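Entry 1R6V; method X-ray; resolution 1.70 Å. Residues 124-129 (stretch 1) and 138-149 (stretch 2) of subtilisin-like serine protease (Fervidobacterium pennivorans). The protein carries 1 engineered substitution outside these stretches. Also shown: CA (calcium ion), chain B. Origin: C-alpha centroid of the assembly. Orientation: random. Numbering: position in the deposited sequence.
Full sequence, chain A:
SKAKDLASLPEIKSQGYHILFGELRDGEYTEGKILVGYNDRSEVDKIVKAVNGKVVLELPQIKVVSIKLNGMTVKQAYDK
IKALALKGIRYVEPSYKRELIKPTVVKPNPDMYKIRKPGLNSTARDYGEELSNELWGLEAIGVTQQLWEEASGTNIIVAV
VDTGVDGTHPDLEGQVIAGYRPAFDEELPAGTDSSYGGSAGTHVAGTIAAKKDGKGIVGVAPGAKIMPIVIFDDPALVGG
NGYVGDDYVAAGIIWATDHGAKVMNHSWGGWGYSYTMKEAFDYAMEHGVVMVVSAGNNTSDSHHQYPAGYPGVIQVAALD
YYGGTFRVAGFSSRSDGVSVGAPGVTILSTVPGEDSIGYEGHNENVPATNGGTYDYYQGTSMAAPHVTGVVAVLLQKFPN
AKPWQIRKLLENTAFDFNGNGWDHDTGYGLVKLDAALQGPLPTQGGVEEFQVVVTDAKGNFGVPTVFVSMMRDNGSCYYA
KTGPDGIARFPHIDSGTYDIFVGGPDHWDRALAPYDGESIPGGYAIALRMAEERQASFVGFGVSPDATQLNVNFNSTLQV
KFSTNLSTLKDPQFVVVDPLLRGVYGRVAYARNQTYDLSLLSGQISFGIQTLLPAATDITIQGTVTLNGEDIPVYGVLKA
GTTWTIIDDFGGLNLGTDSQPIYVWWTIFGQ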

# COMPACT_ATOMS: atom_id res chain seq x y z
N ALA A 124 -30.34 14.46 -27.23
CA ALA A 124 -29.26 14.83 -26.32
C ALA A 124 -28.39 13.60 -26.05
O ALA A 124 -27.19 13.59 -26.33
CB ALA A 124 -29.83 15.37 -25.01
N ARG A 125 -29.01 12.56 -25.51
CA ARG A 125 -28.29 11.33 -25.20
C ARG A 125 -28.63 10.27 -26.23
O ARG A 125 -29.33 9.30 -25.94
CB ARG A 125 -28.68 10.84 -23.81
CG ARG A 125 -28.28 11.80 -22.74
CD ARG A 125 -28.85 11.42 -21.40
NE ARG A 125 -28.64 12.50 -20.45
CZ ARG A 125 -29.28 12.62 -19.30
NH1 ARG A 125 -30.17 11.70 -18.93
NH2 ARG A 125 -29.03 13.65 -18.52
N ASP A 126 -28.13 10.47 -27.44
CA ASP A 126 -28.38 9.52 -28.51
C ASP A 126 -27.18 8.61 -28.69
O ASP A 126 -26.29 8.88 -29.51
CB ASP A 126 -28.69 10.28 -29.81
CG ASP A 126 -29.08 9.36 -30.95
OD1 ASP A 126 -29.77 8.35 -30.70
OD2 ASP A 126 -28.72 9.67 -32.11
N TYR A 127 -27.14 7.52 -27.92
CA TYR A 127 -26.05 6.57 -28.00
C TYR A 127 -26.43 5.32 -28.79
O TYR A 127 -25.59 4.44 -29.00
CB TYR A 127 -25.57 6.18 -26.60
CG TYR A 127 -25.30 7.37 -25.72
CD1 TYR A 127 -26.03 7.58 -24.55
CD2 TYR A 127 -24.38 8.36 -26.11
CE1 TYR A 127 -25.88 8.74 -23.80
CE2 TYR A 127 -24.22 9.53 -25.36
CZ TYR A 127 -24.98 9.71 -24.21
OH TYR A 127 -24.90 10.88 -23.50
N GLY A 128 -27.69 5.23 -29.19
CA GLY A 128 -28.15 4.08 -29.98
C GLY A 128 -28.83 2.94 -29.23
O GLY A 128 -29.43 2.06 -29.84
N GLU A 129 -28.74 2.97 -27.90
CA GLU A 129 -29.32 1.92 -27.06
C GLU A 129 -30.67 2.37 -26.52
O GLU A 129 -30.88 3.55 -26.27
CB GLU A 129 -28.40 1.63 -25.87
CG GLU A 129 -26.95 1.55 -26.25
CD GLU A 129 -26.65 0.40 -27.17
OE1 GLU A 129 -26.42 -0.71 -26.64
OE2 GLU A 129 -26.66 0.59 -28.41
N LEU A 138 -22.69 9.35 -19.21
CA LEU A 138 -22.01 9.40 -20.50
C LEU A 138 -22.11 10.81 -21.06
O LEU A 138 -21.15 11.34 -21.63
CB LEU A 138 -22.64 8.42 -21.48
CG LEU A 138 -22.52 6.94 -21.10
CD1 LEU A 138 -23.10 6.09 -22.23
CD2 LEU A 138 -21.05 6.58 -20.85
N GLU A 139 -23.27 11.43 -20.90
CA GLU A 139 -23.43 12.79 -21.40
C GLU A 139 -22.48 13.73 -20.65
O GLU A 139 -21.82 14.58 -21.25
CB GLU A 139 -24.86 13.30 -21.22
CG GLU A 139 -25.10 14.59 -22.00
CD GLU A 139 -26.38 15.32 -21.61
OE1 GLU A 139 -27.29 14.68 -21.04
OE2 GLU A 139 -26.48 16.54 -21.89
N ALA A 140 -22.39 13.56 -19.34
CA ALA A 140 -21.55 14.42 -18.54
C ALA A 140 -20.07 14.35 -18.92
O ALA A 140 -19.38 15.37 -18.87
CB ALA A 140 -21.71 14.08 -17.07
N ILE A 141 -19.58 13.17 -19.29
CA ILE A 141 -18.17 13.08 -19.65
C ILE A 141 -17.89 13.40 -21.11
O ILE A 141 -16.75 13.34 -21.56
CB ILE A 141 -17.55 11.70 -19.26
CG1 ILE A 141 -18.24 10.55 -20.00
CG2 ILE A 141 -17.63 11.53 -17.74
CD1 ILE A 141 -17.60 9.16 -19.76
N GLY A 142 -18.94 13.75 -21.86
CA GLY A 142 -18.75 14.11 -23.26
C GLY A 142 -18.77 13.00 -24.30
O GLY A 142 -18.28 13.19 -25.42
N VAL A 143 -19.33 11.85 -23.96
CA VAL A 143 -19.39 10.76 -24.91
C VAL A 143 -20.42 11.05 -26.01
O VAL A 143 -21.48 11.60 -25.75
CB VAL A 143 -19.82 9.44 -24.21
CG1 VAL A 143 -20.15 8.39 -25.25
CG2 VAL A 143 -18.73 8.97 -23.27
N THR A 144 -20.08 10.72 -27.25
CA THR A 144 -21.03 10.87 -28.35
C THR A 144 -20.73 9.72 -29.30
O THR A 144 -19.64 9.13 -29.27
CB THR A 144 -20.91 12.22 -29.12
OG1 THR A 144 -19.67 12.28 -29.83
CG2 THR A 144 -21.01 13.39 -28.16
N GLN A 145 -21.70 9.35 -30.13
CA GLN A 145 -21.46 8.26 -31.07
C GLN A 145 -20.35 8.66 -32.03
O GLN A 145 -19.53 7.83 -32.42
CB GLN A 145 -22.74 7.92 -31.84
CG GLN A 145 -23.82 7.28 -30.95
CD GLN A 145 -24.90 6.57 -31.75
OE1 GLN A 145 -24.62 5.59 -32.43
NE2 GLN A 145 -26.13 7.07 -31.67
N GLN A 146 -20.30 9.93 -32.39
CA GLN A 146 -19.26 10.40 -33.29
C GLN A 146 -17.89 10.18 -32.66
O GLN A 146 -16.94 9.77 -33.34
CB GLN A 146 -19.46 11.89 -33.59
CG GLN A 146 -18.57 12.41 -34.70
CD GLN A 146 -18.91 13.84 -35.08
OE1 GLN A 146 -20.06 14.16 -35.37
NE2 GLN A 146 -17.90 14.72 -35.08
N LEU A 147 -17.79 10.44 -31.36
CA LEU A 147 -16.52 10.26 -30.66
C LEU A 147 -16.08 8.80 -30.73
O LEU A 147 -14.90 8.52 -30.93
CB LEU A 147 -16.63 10.71 -29.20
CG LEU A 147 -15.36 10.67 -28.34
CD1 LEU A 147 -15.44 11.75 -27.26
CD2 LEU A 147 -15.20 9.28 -27.70
N TRP A 148 -17.02 7.87 -30.56
CA TRP A 148 -16.67 6.45 -30.62
C TRP A 148 -16.17 6.05 -32.00
O TRP A 148 -15.45 5.06 -32.13
CB TRP A 148 -17.86 5.56 -30.26
CG TRP A 148 -18.15 5.52 -28.80
CD1 TRP A 148 -17.24 5.61 -27.77
CD2 TRP A 148 -19.43 5.33 -28.20
NE1 TRP A 148 -17.90 5.48 -26.56
CE2 TRP A 148 -19.23 5.31 -26.79
CE3 TRP A 148 -20.73 5.18 -28.70
CZ2 TRP A 148 -20.30 5.14 -25.89
CZ3 TRP A 148 -21.80 5.01 -27.80
CH2 TRP A 148 -21.56 4.99 -26.41
N GLU A 149 -16.55 6.81 -33.02
CA GLU A 149 -16.08 6.51 -34.36
C GLU A 149 -14.57 6.70 -34.44
O GLU A 149 -13.89 6.05 -35.25
CB GLU A 149 -16.76 7.40 -35.40
CG GLU A 149 -18.26 7.19 -35.49
CD GLU A 149 -18.82 7.79 -36.76
OE1 GLU A 149 -18.49 7.27 -37.85
OE2 GLU A 149 -19.58 8.78 -36.68
CA CA B . -26.23 -2.51 -25.10
O HOH W 1 -24.35 10.92 -29.65

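An irregular strip, residues 124-129, lies against a helix-loop-helix corner, and the contact buries 439 Å² in all. The strip has no regular secondary structure; side chains make most of the close contacts, several of them against backbone atoms. Two points fix its register: the CA atoms of Arg125 and Glu139 lie 6.3 Å apart, and those of Tyr127 and Gln145 lie 5.8 Å apart.

The corner is built from two standard devices. The first helix closes in a Schellman motif, with Gly142 N bonded to Glu139 O (3.1 Å) and Val143 N to Leu138 O (3.0 Å). Gly142 sits at phi 87°, where a CB would jam against the preceding carbonyl, so the backbone alone calls for glycine. Two residues later Thr144 caps the next helix: with chi1 at p, Thr144 OG1 accepts from Leu147 N at 3.0 Å. Its CB points away from the strip, so the threonine shapes the corner without taking part in the contact.

Tyr127 is the centrepiece, with 138 Å² covered by the other stretch. Its CA-to-CB bond points sideways, yet with chi1 at m (-50°), the ring ends nearer the other stretch. Leu138, at m,t, places CD1 over one face, 4.2 Å from the Tyr127 ring centroid and only 17° off the normal, a CH-pi contact. At the ring edge, Val143 O comes within 3.5 Å of Tyr127 CE2, a carbonyl facing the slightly positive rim of the aromatic ring. Trp148, also m at chi1, closes the packing: Trp148 CZ3 lies 4.1 Å from Tyr127 CB, while Tyr127 O approaches the edge of the indole. The phenol tip reaches the first helix, where Tyr127 OH is 3.1 Å from Glu139 N, but the angle is poor and this is proximity rather than a hydrogen bond.

The charged pair shows how extended rotamers bridge a gap. Arg125 leaves the backbone at m and then runs t,t; Glu139, whose CB points toward the strip, is t,t and turns its carboxylate with chi3 at -21°. Glu139 OE1 thus meets the guanidinium at its edge, near the plane where the N-H groups point. Arg125 NE donates to Glu139 OE1 at 2.6 Å with an angle of 162°, forming a salt bridge, while the bond from Arg125 NH2 to Glu139 OE1 is weak, at 3.2 Å and 129°. Arg125 NH1 and NH2 find further partners elsewhere in the structure.

Gln145 supplies the other polar link. Its m,t conformation with chi3 at 64° brings Gln145 NE2 to Asp126 O, to which it donates at 2.8 Å. A water donates to that same Asp126 O (2.8 Å) and accepts from Gln145 N (3.1 Å), so one residue at the start of the helix, where backbone N-H groups lack helical partners, engages a single carbonyl both directly and through solvent. Beyond this, Glu129 turns to another task, Glu129 OE1 binding the calcium ion at 2.4 Å.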